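Local coordinates for protein quinone oxidoreductase (Coxiella burnetii, PDB 3TQH) that binds NADPH and, as its family assignment suggests, probably uses it to reduce quinones, at residues Ile232-Thr246 with Val255-Leu267. Sequence-based numbering, arbitrary orientation.
With NDP (NADPH dihydro-nicotinamide-adenine-dinucleotide phosphate), chain B; SO4 (sulfate ion), chain C.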
loop_
_atom_site.group_PDB
_atom_site.type_symbol
_atom_site.label_atom_id
_atom_site.label_comp_id
_atom_site.label_asym_id
_atom_site.label_seq_id
_atom_site.Cartn_x
_atom_site.Cartn_y
_atom_site.Cartn_z
ATOM N N ILE A 232 -1.642 -21.535 6.466
ATOM C CA ILE A 232 -1.506 -22.015 7.837
ATOM C C ILE A 232 -0.830 -23.400 7.905
ATOM O O ILE A 232 -0.048 -23.662 8.821
ATOM C CB ILE A 232 -2.888 -22.060 8.537
ATOM C CG1 ILE A 232 -3.491 -20.648 8.630
ATOM C CG2 ILE A 232 -2.772 -22.666 9.928
ATOM C CD1 ILE A 232 -4.966 -20.635 8.916
ATOM N N ASP A 233 -1.114 -24.263 6.926
ATOM C CA ASP A 233 -0.560 -25.624 6.886
ATOM C C ASP A 233 0.971 -25.702 6.723
ATOM O O ASP A 233 1.562 -26.746 6.999
ATOM C CB ASP A 233 -1.203 -26.434 5.753
ATOM C CG ASP A 233 -2.680 -26.739 5.995
ATOM O OD1 ASP A 233 -3.089 -26.896 7.169
ATOM O OD2 ASP A 233 -3.432 -26.843 4.991
ATOM N N CYS A 234 1.609 -24.625 6.266
ATOM C CA CYS A 234 3.060 -24.644 6.049
ATOM C C CYS A 234 3.853 -24.012 7.203
ATOM O O CYS A 234 5.077 -24.049 7.203
ATOM C CB CYS A 234 3.419 -23.995 4.704
ATOM S SG CYS A 234 3.348 -22.186 4.634
ATOM N N LEU A 235 3.155 -23.465 8.195
ATOM C CA LEU A 235 3.811 -22.862 9.355
ATOM C C LEU A 235 4.447 -23.895 10.271
ATOM O O LEU A 235 3.878 -24.961 10.498
ATOM C CB LEU A 235 2.805 -22.069 10.193
ATOM C CG LEU A 235 2.195 -20.802 9.612
ATOM C CD1 LEU A 235 1.185 -20.259 10.605
ATOM C CD2 LEU A 235 3.271 -19.772 9.309
ATOM N N LYS A 236 5.618 -23.550 10.813
ATOM C CA LYS A 236 6.205 -24.257 11.950
ATOM C C LYS A 236 5.310 -24.112 13.178
ATOM O O LYS A 236 4.476 -23.206 13.243
ATOM C CB LYS A 236 7.585 -23.680 12.302
ATOM C CG LYS A 236 8.664 -23.929 11.268
ATOM C CD LYS A 236 10.003 -23.338 11.690
ATOM C CE LYS A 236 10.639 -24.154 12.815
ATOM N NZ LYS A 236 12.093 -23.865 12.987
ATOM N N GLU A 237 5.512 -24.986 14.161
ATOM C CA GLU A 237 4.847 -24.861 15.453
ATOM C C GLU A 237 4.919 -23.420 15.968
ATOM O O GLU A 237 3.911 -22.864 16.391
ATOM C CB GLU A 237 5.483 -25.815 16.473
ATOM C CG GLU A 237 4.923 -25.707 17.895
ATOM C CD GLU A 237 5.721 -26.514 18.908
ATOM O OE1 GLU A 237 6.969 -26.554 18.799
ATOM O OE2 GLU A 237 5.103 -27.103 19.823
ATOM N N THR A 238 6.109 -22.825 15.914
ATOM C CA THR A 238 6.335 -21.466 16.415
ATOM C C THR A 238 6.068 -20.358 15.390
ATOM O O THR A 238 6.244 -19.188 15.695
ATOM C CB THR A 238 7.793 -21.290 16.886
ATOM O OG1 THR A 238 8.687 -21.702 15.839
ATOM C CG2 THR A 238 8.046 -22.107 18.119
ATOM N N GLY A 239 5.660 -20.723 14.182
ATOM C CA GLY A 239 5.466 -19.745 13.122
ATOM C C GLY A 239 4.180 -18.958 13.274
ATOM O O GLY A 239 3.277 -19.355 14.014
ATOM N N CYS A 240 4.102 -17.837 12.567
ATOM C CA CYS A 240 2.906 -17.006 12.575
ATOM C C CYS A 240 2.551 -16.534 11.172
ATOM O O CYS A 240 3.418 -16.390 10.313
ATOM C CB CYS A 240 3.099 -15.796 13.484
ATOM S SG CYS A 240 4.347 -14.650 12.881
ATOM N N ILE A 241 1.261 -16.306 10.956
ATOM C CA ILE A 241 0.772 -15.736 9.709
ATOM C C ILE A 241 0.254 -14.318 9.976
ATOM O O ILE A 241 -0.484 -14.077 10.935
ATOM C CB ILE A 241 -0.317 -16.634 9.052
ATOM C CG1 ILE A 241 -0.820 -16.022 7.741
ATOM C CG2 ILE A 241 -1.490 -16.900 10.009
ATOM C CD1 ILE A 241 -1.830 -16.898 7.021
ATOM N N VAL A 242 0.693 -13.383 9.136
ATOM C CA VAL A 242 0.182 -12.021 9.124
ATOM C C VAL A 242 -0.672 -11.871 7.876
ATOM O O VAL A 242 -0.149 -11.736 6.765
ATOM C CB VAL A 242 1.317 -10.989 9.108
ATOM C CG1 VAL A 242 0.750 -9.583 9.114
ATOM C CG2 VAL A 242 2.239 -11.202 10.306
ATOM N N SER A 243 -1.988 -11.914 8.063
ATOM C CA SER A 243 -2.920 -11.802 6.951
ATOM C C SER A 243 -3.346 -10.351 6.801
ATOM O O SER A 243 -4.054 -9.819 7.651
ATOM C CB SER A 243 -4.129 -12.719 7.164
ATOM O OG SER A 243 -4.782 -12.971 5.929
ATOM N N VAL A 244 -2.907 -9.726 5.706
ATOM C CA VAL A 244 -2.945 -8.269 5.534
ATOM C C VAL A 244 -4.289 -7.702 5.025
ATOM O O VAL A 244 -4.702 -6.633 5.480
ATOM C CB VAL A 244 -1.764 -7.801 4.630
ATOM C CG1 VAL A 244 -1.851 -6.310 4.305
ATOM C CG2 VAL A 244 -0.435 -8.118 5.305
ATOM N N PRO A 245 -4.970 -8.393 4.082
ATOM C CA PRO A 245 -6.295 -7.890 3.720
ATOM C C PRO A 245 -7.245 -7.998 4.898
ATOM O O PRO A 245 -7.349 -9.060 5.521
ATOM C CB PRO A 245 -6.734 -8.802 2.564
ATOM C CG PRO A 245 -5.482 -9.428 2.064
ATOM C CD PRO A 245 -4.586 -9.551 3.260
ATOM N N THR A 246 -7.915 -6.894 5.209
ATOM C CA THR A 246 -8.679 -6.773 6.445
ATOM C C THR A 246 -9.977 -7.575 6.452
ATOM O O THR A 246 -10.423 -8.017 7.507
ATOM C CB THR A 246 -9.020 -5.292 6.724
ATOM O OG1 THR A 246 -9.714 -4.748 5.597
ATOM C CG2 THR A 246 -7.742 -4.480 6.981
ATOM N N VAL A 255 -9.121 -19.783 11.945
ATOM C CA VAL A 255 -8.655 -21.090 11.464
ATOM C C VAL A 255 -7.248 -21.381 11.982
ATOM O O VAL A 255 -6.942 -22.514 12.334
ATOM C CB VAL A 255 -8.697 -21.219 9.919
ATOM C CG1 VAL A 255 -8.068 -22.540 9.467
ATOM C CG2 VAL A 255 -10.134 -21.131 9.424
ATOM N N ALA A 256 -6.404 -20.357 12.050
ATOM C CA ALA A 256 -5.073 -20.507 12.636
ATOM C C ALA A 256 -5.171 -20.971 14.092
ATOM O O ALA A 256 -4.508 -21.935 14.491
ATOM C CB ALA A 256 -4.297 -19.203 12.541
ATOM N N LYS A 257 -6.015 -20.298 14.872
ATOM C CA LYS A 257 -6.245 -20.669 16.272
ATOM C C LYS A 257 -6.653 -22.136 16.388
ATOM O O LYS A 257 -6.194 -22.838 17.284
ATOM C CB LYS A 257 -7.320 -19.767 16.905
ATOM C CG LYS A 257 -7.706 -20.114 18.356
ATOM C CD LYS A 257 -9.159 -19.736 18.645
ATOM C CE LYS A 257 -9.560 -20.072 20.070
ATOM N NZ LYS A 257 -10.864 -19.434 20.468
ATOM N N GLN A 258 -7.515 -22.590 15.481
ATOM C CA GLN A 258 -7.983 -23.982 15.490
ATOM C C GLN A 258 -6.863 -24.957 15.127
ATOM O O GLN A 258 -6.836 -26.082 15.614
ATOM C CB GLN A 258 -9.184 -24.158 14.552
ATOM C CG GLN A 258 -10.460 -23.488 15.062
ATOM C CD GLN A 258 -11.575 -23.453 14.020
ATOM O OE1 GLN A 258 -11.338 -23.208 12.834
ATOM N NE2 GLN A 258 -12.802 -23.692 14.467
ATOM N N LYS A 259 -5.931 -24.512 14.285
ATOM C CA LYS A 259 -4.727 -25.296 13.983
ATOM C C LYS A 259 -3.628 -25.072 15.027
ATOM O O LYS A 259 -2.521 -25.577 14.868
ATOM C CB LYS A 259 -4.175 -24.940 12.600
ATOM C CG LYS A 259 -5.174 -25.059 11.441
ATOM C CD LYS A 259 -5.209 -26.449 10.810
ATOM C CE LYS A 259 -5.776 -26.389 9.395
ATOM N NZ LYS A 259 -6.135 -27.737 8.873
ATOM N N HIS A 260 -3.937 -24.304 16.077
ATOM C CA HIS A 260 -3.011 -24.009 17.172
ATOM C C HIS A 260 -1.771 -23.268 16.671
ATOM O O HIS A 260 -0.650 -23.546 17.095
ATOM C CB HIS A 260 -2.648 -25.290 17.939
ATOM C CG HIS A 260 -3.813 -25.910 18.649
ATOM N ND1 HIS A 260 -3.674 -26.677 19.787
ATOM C CD2 HIS A 260 -5.141 -25.852 18.398
ATOM C CE1 HIS A 260 -4.866 -27.079 20.193
ATOM N NE2 HIS A 260 -5.773 -26.592 19.366
ATOM N N ARG A 261 -1.999 -22.309 15.773
ATOM C CA ARG A 261 -0.937 -21.500 15.199
ATOM C C ARG A 261 -1.177 -20.008 15.443
ATOM O O ARG A 261 -2.323 -19.551 15.489
ATOM C CB ARG A 261 -0.836 -21.768 13.696
ATOM C CG ARG A 261 -0.401 -23.177 13.337
ATOM C CD ARG A 261 1.044 -23.416 13.740
ATOM N NE ARG A 261 1.509 -24.743 13.363
ATOM C CZ ARG A 261 1.359 -25.848 14.092
ATOM N NH1 ARG A 261 0.745 -25.824 15.272
ATOM N NH2 ARG A 261 1.841 -26.998 13.632
ATOM N N ARG A 262 -0.089 -19.252 15.586
ATOM C CA ARG A 262 -0.184 -17.811 15.803
ATOM C C ARG A 262 -0.606 -17.083 14.524
ATOM O O ARG A 262 -0.110 -17.375 13.436
ATOM C CB ARG A 262 1.142 -17.253 16.319
ATOM C CG ARG A 262 1.513 -17.768 17.685
ATOM C CD ARG A 262 2.587 -16.922 18.358
ATOM N NE ARG A 262 3.934 -17.231 17.863
ATOM C CZ ARG A 262 4.694 -16.431 17.103
ATOM N NH1 ARG A 262 4.281 -15.225 16.726
ATOM N NH2 ARG A 262 5.901 -16.838 16.720
ATOM N N ALA A 263 -1.541 -16.148 14.661
ATOM C CA ALA A 263 -2.016 -15.373 13.520
ATOM C C ALA A 263 -2.240 -13.918 13.915
ATOM O O ALA A 263 -2.616 -13.623 15.045
ATOM C CB ALA A 263 -3.293 -15.974 12.960
ATOM N N PHE A 264 -1.988 -13.023 12.970
ATOM C CA PHE A 264 -2.187 -11.595 13.162
ATOM C C PHE A 264 -2.880 -11.004 11.941
ATOM O O PHE A 264 -2.687 -11.471 10.817
ATOM C CB PHE A 264 -0.838 -10.882 13.331
ATOM C CG PHE A 264 -0.106 -11.243 14.591
ATOM C CD1 PHE A 264 -0.505 -10.718 15.814
ATOM C CD2 PHE A 264 0.994 -12.092 14.551
ATOM C CE1 PHE A 264 0.172 -11.047 16.986
ATOM C CE2 PHE A 264 1.684 -12.421 15.715
ATOM C CZ PHE A 264 1.274 -11.899 16.937
ATOM N N GLY A 265 -3.690 -9.976 12.177
ATOM C CA GLY A 265 -4.112 -9.076 11.119
ATOM C C GLY A 265 -3.087 -7.960 11.025
ATOM O O GLY A 265 -2.054 -7.991 11.699
ATOM N N LEU A 266 -3.368 -6.973 10.185
ATOM C CA LEU A 266 -2.537 -5.784 10.093
ATOM C C LEU A 266 -3.384 -4.600 9.663
ATOM O O LEU A 266 -4.115 -4.684 8.671
ATOM C CB LEU A 266 -1.396 -5.983 9.093
ATOM C CG LEU A 266 -0.266 -4.954 9.215
ATOM C CD1 LEU A 266 0.726 -5.404 10.277
ATOM C CD2 LEU A 266 0.447 -4.731 7.889
ATOM N N LEU A 267 -3.292 -3.513 10.430
ATOM C CA LEU A 267 -3.810 -2.210 10.029
ATOM C C LEU A 267 -2.631 -1.248 9.954
ATOM O O LEU A 267 -2.038 -0.890 10.980
ATOM C CB LEU A 267 -4.840 -1.699 11.034
ATOM C CG LEU A 267 -6.220 -2.368 10.994
ATOM C CD1 LEU A 267 -6.979 -2.094 12.285
ATOM C CD2 LEU A 267 -7.021 -1.902 9.777
HETATM P PA NDP B . -1.575 -5.414 -5.564
HETATM O O1A NDP B . -2.757 -5.175 -6.415
HETATM O O2A NDP B . -0.490 -4.459 -5.863
HETATM O O5B NDP B . -1.026 -6.908 -5.786
HETATM C C5B NDP B . -1.006 -7.445 -7.094
HETATM C C4B NDP B . -0.188 -8.727 -7.114
HETATM O O4B NDP B . -0.959 -9.782 -6.577
HETATM C C3B NDP B . 0.235 -9.178 -8.506
HETATM O O3B NDP B . 1.621 -8.966 -8.673
HETATM C C2B NDP B . -0.130 -10.657 -8.578
HETATM O O2B NDP B . 0.942 -11.468 -9.003
HETATM C C1B NDP B . -0.508 -10.989 -7.145
HETATM N N9A NDP B . -1.562 -12.006 -7.006
HETATM C C8A NDP B . -2.866 -11.909 -7.425
HETATM N N7A NDP B . -3.512 -13.042 -7.084
HETATM C C5A NDP B . -2.644 -13.859 -6.453
HETATM C C6A NDP B . -2.794 -15.128 -5.912
HETATM N N6A NDP B . -3.969 -15.733 -5.977
HETATM N N1A NDP B . -1.717 -15.747 -5.319
HETATM C C2A NDP B . -0.495 -15.092 -5.263
HETATM N N3A NDP B . -0.346 -13.824 -5.795
HETATM C C4A NDP B . -1.411 -13.219 -6.388
HETATM O O3 NDP B . -1.981 -5.374 -4.006
HETATM P PN NDP B . -1.123 -4.736 -2.796
HETATM O O1N NDP B . -1.191 -3.262 -2.882
HETATM O O2N NDP B . 0.191 -5.379 -2.652
HETATM O O5D NDP B . -2.043 -5.193 -1.559
HETATM C C5D NDP B . -2.381 -6.550 -1.343
HETATM C C4D NDP B . -3.564 -6.639 -0.385
HETATM O O4D NDP B . -3.224 -6.070 0.865
HETATM C C3D NDP B . -4.772 -5.883 -0.917
HETATM O O3D NDP B . -5.929 -6.669 -0.750
HETATM C C2D NDP B . -4.819 -4.621 -0.081
HETATM O O2D NDP B . -6.132 -4.112 0.065
HETATM C C1D NDP B . -4.185 -5.092 1.232
HETATM N N1N NDP B . -3.546 -4.029 2.041
HETATM C C2N NDP B . -3.882 -3.951 3.370
HETATM C C3N NDP B . -3.382 -2.953 4.204
HETATM C C7N NDP B . -3.759 -2.883 5.655
HETATM O O7N NDP B . -3.228 -1.837 6.441
HETATM N N7N NDP B . -4.588 -3.791 6.168
HETATM C C4N NDP B . -2.448 -1.937 3.612
HETATM C C5N NDP B . -2.112 -2.083 2.162
HETATM C C6N NDP B . -2.682 -3.134 1.449
HETATM P P2B NDP B . 0.936 -12.168 -10.454
HETATM O O1X NDP B . 2.318 -12.708 -10.722
HETATM O O2X NDP B . 0.592 -11.154 -11.518
HETATM O O3X NDP B . -0.048 -13.304 -10.518
HETATM S S SO4 C . -7.834 -3.393 3.027
HETATM O O1 SO4 C . -6.734 -2.482 2.709
HETATM O O2 SO4 C . -7.321 -4.679 3.491
HETATM O O3 SO4 C . -8.675 -2.797 4.059
HETATM O O4 SO4 C . -8.651 -3.602 1.841
HETATM O O HOH W 1 1.220 -25.506 10.455
HETATM O O HOH W 2 2.399 -20.820 15.814
HETATM O O HOH W 3 -5.342 -7.531 8.149
#
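Arg261 and Leu235 meet because the arginine's CG, anti to its carbonyl carbon, and a bend at chi2 (-68°) bring CD past Leu235 CB, while the arginine's CB already lies beside CD1 of the leucine, the two side chains running past each other in opposite directions. The guanidinium arrives with one face under Glu237 CA, 3.8 Å from its plane, and NH1 turns back to its own neighbour, His260 O. Arg262 bends one bond later, at chi3 (-80°), so that its guanidinium lies over Cys240 CB, with NH1 3.5 Å from that carbon, while NH2 makes a weak bond to Thr238 O. Farther back, Ile232 sends CD1 against Val255 CG1 (3.7 Å) and its CG2 against the bent chain of Lys259, whose ammonium forms a long salt bridge with Asp233.

Strand 239-243, helix 249-258 and strand 262-264 make a beta-alpha-beta unit of the Rossmann-type nucleotide-binding domain, and 262-264 is an edge strand of its parallel sheet. The ladder runs Ile241 N to Arg262 O, Phe264 N to Ile241 O (2.7 Å) and Ser243 N to Phe264 O. On the helix side Ile241 CG2 packs on Ala263 CB at 3.6 Å; on the other face Val242 CG1 reaches Leu266 CB. Beyond the ladder a water links Ser243 O with Leu266 N. Just past the strands the two segments meet the cofactor: Val244 O and Leu266 O both accept from the nicotinamide amide N7N of NADPH (2.9 Å and 2.7 Å), while Val244 CG1 sits 3.3 Å from C2N of the dihydronicotinamide ring. Thr246, through N and OG1, holds a sulfate that Lys51 also binds.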